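Local coordinates for cyanate lyase C-terminal domain-containing protein (Tetranychus urticae, PDB 5UK3), which catalyses the breakdown of cyanate as a cyanase, probably consuming bicarbonate and yielding ammonia and carbon dioxide, at the interface of chains A and B and the interface of chains A and C. Numbering follows the deposited sequence. Chains: chain A/B/C, Uncharacterized protein.

Contact 1: the interface of chains A and B. Residues chain A 122, 124, 151-153; chain B 57, 87, 128.
A:Tyr153 is clasped between B:Ile128 and B:Arg87, a worked example of one aromatic ring serving an apolar and a charged neighbour on opposite faces. B:Ile128 supplies the tight side. Its CG2 methyl, anti to the backbone N, stands 3.9 Å above the ring centre, while CD1 on the other branch reaches the phenol oxygen OH of A:Tyr153 at 3.5 Å. It meets A:Ile124 tip to tip, with CG1 of B:Ile128 3.6 Å from CD1 of A:Ile124, and its CG2 rests on the backbone carbonyls of A:Leu151 and A:Pro152. Over the other face lies the guanidinium of B:Arg87, tilted 50° from the ring and paired with the A:Asp122 carboxylate, though its placement is doubtful at 2.8 Å resolution. On this less certain side the bond from NH1 of B:Arg87 to OD2 of A:Asp122 is weak at 3.5 Å, and OD1 of B:Asn57 comes no nearer than 4.1 Å to CD1 of A:Tyr153. An alanine at A:Tyr153 would probably open a gap beside B:Ile128 and leave the B:Arg87 guanidinium without the ring beneath it, held mainly by A:Asp122. Chain A gives the start of strand 123-126 and the end of strand 141-152; chain B, the turn between strands 123-126 and 130-136 and the loops after helices 46-53 and 78-82.

Contact 2: the interface of chains A and B. Residues chain A 57-58, 84, 87, 128; chain B 122, 153.
A:Ile128 packs against the ring of B:Tyr153 at the apolar centre of this contact between two copies of a cyanase. A:Ile128, B:Asp122 and B:Tyr153 come from the C-terminal cyanate lyase region; chain A also brings residues of the N-terminal region and the loop after helix 78-82. The isoleucine straddles one face of the ring: CD1 lies 3.6 Å from the ring carbon CZ of B:Tyr153, and CG2, on the other branch, sits above the middle of the ring. On the opposite face A:Arg87 slides past the ring in the reverse direction. Its chain is extended from CG to NE (chi3 -172°), which carries the guanidinium over the ring rim, where NH1 makes a cation-pi contact 3.4 Å from the centroid of B:Tyr153, with the two planes 36° apart. Further out, the tip of A:Arg87 meets B:Asp122 end-on. NH1 of A:Arg87 bonds to OD1 of B:Asp122 at 3.2 Å and NH2 of A:Arg87 to OD2 of B:Asp122 at 3.0 Å, both nearly straight, each on a syn lone pair and with the two flat groups only 8° from coplanar. This paired, salt-bridged grip fixes the rotation of both groups. At the rim, the side-chain carbonyl OD1 of A:Asn57 accepts a bond from NH2 of A:Arg87, although it lies well out of the guanidinium plane. The thiol SG of A:Cys58 comes within 3.5 Å of OD2 of B:Asp122.

Contact 3: the interface of chains A and C. Residues chain A 35, 46-47, 50-51, 134; chain C 111-112, 114-115.
A:Thr50, which lies against C:Ser111 and C:Ile115, gives its hydroxyl OG1 to the backbone carbonyl O of A:Lys46 at 2.7 Å, a bond that fixes the rotation of the side chain. Its methyl CG2, anti to the backbone N (chi1 -56° for OG1), is thereby turned towards CB of C:Ser111, 3.6 Å away, and also covers one face of the A:Tyr35 ring near its rim. The hydroxyl OG of C:Ser111 comes 3.2 Å from the backbone N of A:Ser51, whose N-H is turned instead to the carbonyl of A:Val47 within helix 46-53. C:Ile115 is the main apolar plug. Its CD1 reaches CG2 of A:Val47 at 3.8 Å, the two side chains crossing at about a right angle, whereas its CG2 meets CG1 of A:Val134 at 3.5 Å as they slide past each other. A:Lys46 bends at chi2 and chi3 around the isoleucine, and its side-chain amine NZ bonds to the carbonyl O of A:Val134 at 2.9 Å, tying helix to strand within chain A. C:Ile115 of helix 96-120 sits between strand 130-136 and helices 35-42 and 46-53, the helix-turn-helix pair of the N-terminal domain, and the patch probably holds both parts of chain A against the helix of chain C.

Contact 1: the interface of chains A and B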
loop_
_atom_site.group_PDB
_atom_site.type_symbol
_atom_site.label_atom_id
_atom_site.label_comp_id
_atom_site.label_asym_id
_atom_site.label_seq_id
_atom_site.Cartn_x
_atom_site.Cartn_y
_atom_site.Cartn_z
ATOM N N ASP A 122 -22.900 21.642 9.703
ATOM C CA ASP A 122 -22.154 20.420 9.828
ATOM C C ASP A 122 -22.856 19.315 9.071
ATOM O O ASP A 122 -23.810 18.699 9.556
ATOM C CB ASP A 122 -22.013 20.048 11.290
ATOM C CG ASP A 122 -21.249 18.767 11.493
ATOM O OD1 ASP A 122 -20.484 18.352 10.570
ATOM O OD2 ASP A 122 -21.411 18.181 12.588
ATOM N N ILE A 124 -22.563 17.062 4.894
ATOM C CA ILE A 124 -21.896 16.730 3.663
ATOM C C ILE A 124 -22.771 16.965 2.455
ATOM O O ILE A 124 -23.963 17.156 2.585
ATOM C CB ILE A 124 -21.578 15.260 3.624
ATOM C CG1 ILE A 124 -22.876 14.444 3.678
ATOM C CG2 ILE A 124 -20.642 14.891 4.772
ATOM C CD1 ILE A 124 -22.686 13.069 3.129
ATOM N N LEU A 151 -26.746 16.963 3.366
ATOM C CA LEU A 151 -27.283 16.143 4.453
ATOM C C LEU A 151 -26.621 16.526 5.737
ATOM O O LEU A 151 -25.419 16.373 5.864
ATOM C CB LEU A 151 -26.999 14.677 4.261
ATOM C CG LEU A 151 -27.649 13.962 3.060
ATOM C CD1 LEU A 151 -27.061 12.566 3.052
ATOM C CD2 LEU A 151 -29.173 13.933 3.162
ATOM N N PRO A 152 -27.402 17.014 6.703
ATOM C CA PRO A 152 -26.750 17.377 7.948
ATOM C C PRO A 152 -26.528 16.140 8.808
ATOM O O PRO A 152 -27.302 15.199 8.736
ATOM C CB PRO A 152 -27.735 18.322 8.592
ATOM C CG PRO A 152 -29.056 17.891 8.056
ATOM C CD PRO A 152 -28.830 17.339 6.695
ATOM N N TYR A 153 -25.464 16.162 9.606
ATOM C CA TYR A 153 -25.217 15.114 10.590
ATOM C C TYR A 153 -26.299 15.059 11.665
ATOM O O TYR A 153 -26.821 16.083 12.059
ATOM C CB TYR A 153 -23.876 15.309 11.298
ATOM C CG TYR A 153 -22.737 14.659 10.611
ATOM C CD1 TYR A 153 -22.465 13.313 10.819
ATOM C CD2 TYR A 153 -21.926 15.384 9.759
ATOM C CE1 TYR A 153 -21.404 12.704 10.189
ATOM C CE2 TYR A 153 -20.859 14.788 9.121
ATOM C CZ TYR A 153 -20.611 13.449 9.330
ATOM O OH TYR A 153 -19.559 12.853 8.708
ATOM N N ASN B 57 -17.683 13.796 16.731
ATOM C CA ASN B 57 -18.936 14.478 16.479
ATOM C C ASN B 57 -18.977 15.720 17.362
ATOM O O ASN B 57 -18.154 15.851 18.269
ATOM C CB ASN B 57 -20.110 13.558 16.794
ATOM C CG ASN B 57 -20.798 13.015 15.549
ATOM O OD1 ASN B 57 -20.931 13.722 14.548
ATOM N ND2 ASN B 57 -21.250 11.764 15.608
ATOM N N ARG B 87 -13.308 14.041 10.698
ATOM C CA ARG B 87 -13.858 12.780 11.152
ATOM C C ARG B 87 -13.436 11.508 10.466
ATOM O O ARG B 87 -13.331 11.443 9.249
ATOM C CB ARG B 87 -15.387 12.852 11.112
ATOM C CG ARG B 87 -16.009 13.603 12.271
ATOM C CD ARG B 87 -17.516 13.446 12.268
ATOM N NE ARG B 87 -18.164 14.356 11.332
ATOM C CZ ARG B 87 -18.944 15.362 11.702
ATOM N NH1 ARG B 87 -19.176 15.582 12.985
ATOM N NH2 ARG B 87 -19.497 16.144 10.789
ATOM N N ILE B 128 -24.665 9.263 7.726
ATOM C CA ILE B 128 -24.726 10.620 8.212
ATOM C C ILE B 128 -25.991 10.781 9.044
ATOM O O ILE B 128 -25.926 11.187 10.193
ATOM C CB ILE B 128 -24.678 11.605 7.007
ATOM C CG1 ILE B 128 -23.461 11.303 6.117
ATOM C CG2 ILE B 128 -24.645 13.046 7.478
ATOM C CD1 ILE B 128 -22.104 11.332 6.815
#

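Contact 2: the interface of chains A and B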
loop_
_atom_site.group_PDB
_atom_site.type_symbol
_atom_site.label_atom_id
_atom_site.label_comp_id
_atom_site.label_asym_id
_atom_site.label_seq_id
_atom_site.Cartn_x
_atom_site.Cartn_y
_atom_site.Cartn_z
ATOM N N ASN A 57 -24.257 2.854 -13.559
ATOM C CA ASN A 57 -25.586 3.238 -13.120
ATOM C C ASN A 57 -26.598 2.438 -13.925
ATOM O O ASN A 57 -26.229 1.822 -14.906
ATOM C CB ASN A 57 -25.816 4.742 -13.324
ATOM C CG ASN A 57 -25.729 5.540 -12.029
ATOM O OD1 ASN A 57 -26.206 5.105 -10.996
ATOM N ND2 ASN A 57 -25.188 6.756 -12.110
ATOM N N CYS A 58 -27.856 2.428 -13.504
ATOM C CA CYS A 58 -28.875 1.641 -14.185
ATOM C C CYS A 58 -30.157 2.443 -14.347
ATOM O O CYS A 58 -30.307 3.482 -13.729
ATOM C CB CYS A 58 -29.145 0.366 -13.398
ATOM S SG CYS A 58 -29.929 0.635 -11.799
ATOM N N ILE A 84 -28.503 -3.619 -11.298
ATOM C CA ILE A 84 -27.786 -2.676 -10.482
ATOM C C ILE A 84 -26.384 -3.131 -10.776
ATOM O O ILE A 84 -26.130 -4.335 -10.796
ATOM C CB ILE A 84 -28.090 -2.860 -9.001
ATOM C CG1 ILE A 84 -29.530 -2.445 -8.711
ATOM C CG2 ILE A 84 -27.116 -2.047 -8.168
ATOM C CD1 ILE A 84 -29.930 -2.607 -7.263
ATOM N N ARG A 87 -20.403 -0.834 -8.352
ATOM C CA ARG A 87 -20.011 0.538 -8.615
ATOM C C ARG A 87 -18.721 1.118 -8.091
ATOM O O ARG A 87 -18.393 0.980 -6.916
ATOM C CB ARG A 87 -21.117 1.464 -8.105
ATOM C CG ARG A 87 -22.288 1.669 -9.043
ATOM C CD ARG A 87 -23.021 2.942 -8.669
ATOM N NE ARG A 87 -24.262 3.104 -9.409
ATOM C CZ ARG A 87 -25.456 2.808 -8.916
ATOM N NH1 ARG A 87 -25.562 2.339 -7.685
ATOM N NH2 ARG A 87 -26.539 2.987 -9.653
ATOM N N ILE A 128 -24.963 10.679 -4.017
ATOM C CA ILE A 128 -26.013 9.767 -4.416
ATOM C C ILE A 128 -27.125 10.566 -5.062
ATOM O O ILE A 128 -27.493 10.289 -6.198
ATOM C CB ILE A 128 -26.509 8.983 -3.184
ATOM C CG1 ILE A 128 -25.325 8.305 -2.468
ATOM C CG2 ILE A 128 -27.552 7.952 -3.562
ATOM C CD1 ILE A 128 -24.484 7.369 -3.310
ATOM N N ASP B 122 -32.493 0.850 -5.696
ATOM C CA ASP B 122 -31.130 1.228 -5.967
ATOM C C ASP B 122 -30.785 2.471 -5.162
ATOM O O ASP B 122 -31.086 3.587 -5.548
ATOM C CB ASP B 122 -30.945 1.477 -7.452
ATOM C CG ASP B 122 -29.539 1.872 -7.806
ATOM O OD1 ASP B 122 -28.602 1.600 -7.003
ATOM O OD2 ASP B 122 -29.384 2.480 -8.882
ATOM N N TYR B 153 -30.526 6.572 -5.504
ATOM C CA TYR B 153 -29.733 7.225 -6.538
ATOM C C TYR B 153 -30.589 8.063 -7.430
ATOM O O TYR B 153 -31.728 7.716 -7.714
ATOM C CB TYR B 153 -29.013 6.198 -7.420
ATOM C CG TYR B 153 -27.649 5.813 -6.928
ATOM C CD1 TYR B 153 -26.551 6.582 -7.241
ATOM C CD2 TYR B 153 -27.470 4.673 -6.150
ATOM C CE1 TYR B 153 -25.300 6.232 -6.791
ATOM C CE2 TYR B 153 -26.230 4.316 -5.680
ATOM C CZ TYR B 153 -25.150 5.097 -6.014
ATOM O OH TYR B 153 -23.923 4.760 -5.536
#

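Contact 3: the interface of chains A and C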
loop_
_atom_site.group_PDB
_atom_site.type_symbol
_atom_site.label_atom_id
_atom_site.label_comp_id
_atom_site.label_asym_id
_atom_site.label_seq_id
_atom_site.Cartn_x
_atom_site.Cartn_y
_atom_site.Cartn_z
ATOM N N TYR A 35 -23.311 11.812 -27.061
ATOM C CA TYR A 35 -23.981 11.651 -25.765
ATOM C C TYR A 35 -25.030 12.747 -25.576
ATOM O O TYR A 35 -26.134 12.475 -25.130
ATOM C CB TYR A 35 -22.980 11.664 -24.592
ATOM C CG TYR A 35 -22.018 10.493 -24.538
ATOM C CD1 TYR A 35 -22.442 9.222 -24.176
ATOM C CD2 TYR A 35 -20.680 10.664 -24.842
ATOM C CE1 TYR A 35 -21.555 8.151 -24.133
ATOM C CE2 TYR A 35 -19.788 9.606 -24.818
ATOM C CZ TYR A 35 -20.221 8.348 -24.461
ATOM O OH TYR A 35 -19.305 7.296 -24.431
ATOM N N LYS A 46 -27.543 14.203 -19.313
ATOM C CA LYS A 46 -26.502 13.665 -20.199
ATOM C C LYS A 46 -25.479 12.792 -19.482
ATOM O O LYS A 46 -25.143 11.712 -19.970
ATOM C CB LYS A 46 -25.777 14.816 -20.884
ATOM C CG LYS A 46 -24.911 14.402 -22.055
ATOM C CD LYS A 46 -23.629 15.222 -22.103
ATOM C CE LYS A 46 -23.877 16.690 -22.360
ATOM N NZ LYS A 46 -22.584 17.404 -22.269
ATOM N N VAL A 47 -24.954 13.291 -18.357
ATOM C CA VAL A 47 -23.909 12.582 -17.604
ATOM C C VAL A 47 -24.437 11.288 -17.010
ATOM O O VAL A 47 -23.758 10.266 -17.054
ATOM C CB VAL A 47 -23.306 13.439 -16.482
ATOM C CG1 VAL A 47 -22.373 12.623 -15.597
ATOM C CG2 VAL A 47 -22.529 14.603 -17.072
ATOM N N THR A 50 -24.886 8.736 -19.810
ATOM C CA THR A 50 -23.580 8.250 -20.168
ATOM C C THR A 50 -23.134 7.179 -19.173
ATOM O O THR A 50 -22.658 6.125 -19.562
ATOM C CB THR A 50 -22.581 9.404 -20.241
ATOM O OG1 THR A 50 -23.053 10.385 -21.166
ATOM C CG2 THR A 50 -21.234 8.931 -20.721
ATOM N N SER A 51 -23.304 7.439 -17.883
ATOM C CA SER A 51 -22.919 6.467 -16.860
ATOM C C SER A 51 -23.714 5.163 -16.923
ATOM O O SER A 51 -23.194 4.117 -16.556
ATOM C CB SER A 51 -23.022 7.074 -15.458
ATOM O OG SER A 51 -24.360 7.085 -14.995
ATOM N N VAL A 134 -21.962 18.815 -17.690
ATOM C CA VAL A 134 -20.649 19.224 -18.223
ATOM C C VAL A 134 -20.802 19.811 -19.601
ATOM O O VAL A 134 -21.575 19.323 -20.395
ATOM C CB VAL A 134 -19.637 18.080 -18.176
ATOM C CG1 VAL A 134 -20.072 16.944 -19.044
ATOM C CG2 VAL A 134 -18.260 18.538 -18.587
ATOM N N SER C 111 -17.475 8.441 -17.497
ATOM C CA SER C 111 -18.472 9.188 -18.241
ATOM C C SER C 111 -17.993 10.584 -18.580
ATOM O O SER C 111 -18.159 11.059 -19.710
ATOM C CB SER C 111 -19.754 9.300 -17.435
ATOM O OG SER C 111 -20.251 8.015 -17.129
ATOM N N LEU C 112 -17.404 11.258 -17.602
ATOM C CA LEU C 112 -16.850 12.584 -17.846
ATOM C C LEU C 112 -15.719 12.533 -18.862
ATOM O O LEU C 112 -15.567 13.410 -19.707
ATOM C CB LEU C 112 -16.381 13.189 -16.546
ATOM C CG LEU C 112 -17.532 13.506 -15.602
ATOM C CD1 LEU C 112 -16.995 13.861 -14.234
ATOM C CD2 LEU C 112 -18.362 14.662 -16.124
ATOM N N GLY C 114 -15.394 10.326 -21.316
ATOM C CA GLY C 114 -16.025 10.148 -22.612
ATOM C C GLY C 114 -16.675 11.397 -23.178
ATOM O O GLY C 114 -16.542 11.679 -24.383
ATOM N N ILE C 115 -17.394 12.128 -22.330
ATOM C CA ILE C 115 -18.067 13.337 -22.774
ATOM C C ILE C 115 -17.047 14.375 -23.168
ATOM O O ILE C 115 -17.186 14.995 -24.209
ATOM C CB ILE C 115 -18.992 13.901 -21.704
ATOM C CG1 ILE C 115 -20.197 12.977 -21.521
ATOM C CG2 ILE C 115 -19.489 15.275 -22.112
ATOM C CD1 ILE C 115 -20.892 13.162 -20.193
#

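Contact 1 and contact 2 are two-fold mates, about 22 Å apart between their C-alpha centres: A:Asp122 and A:Tyr153 in one are B:Asp122 and B:Tyr153 in the other, and B:Asn57, B:Arg87 and B:Ile128 are answered by A:Asn57, A:Arg87 and A:Ile128. Their arginines nonetheless differ in bend, one reason not to read too much into either copy at this resolution. Contact 3 lies about 15 Å from contact 2 and 29 Å from contact 1. In chain A, helix 46-53 of contact 3 runs towards A:Asn57 of contact 2, joining two partners through one subunit, as fits the ten-chain assembly and the decamers typical of cyanases.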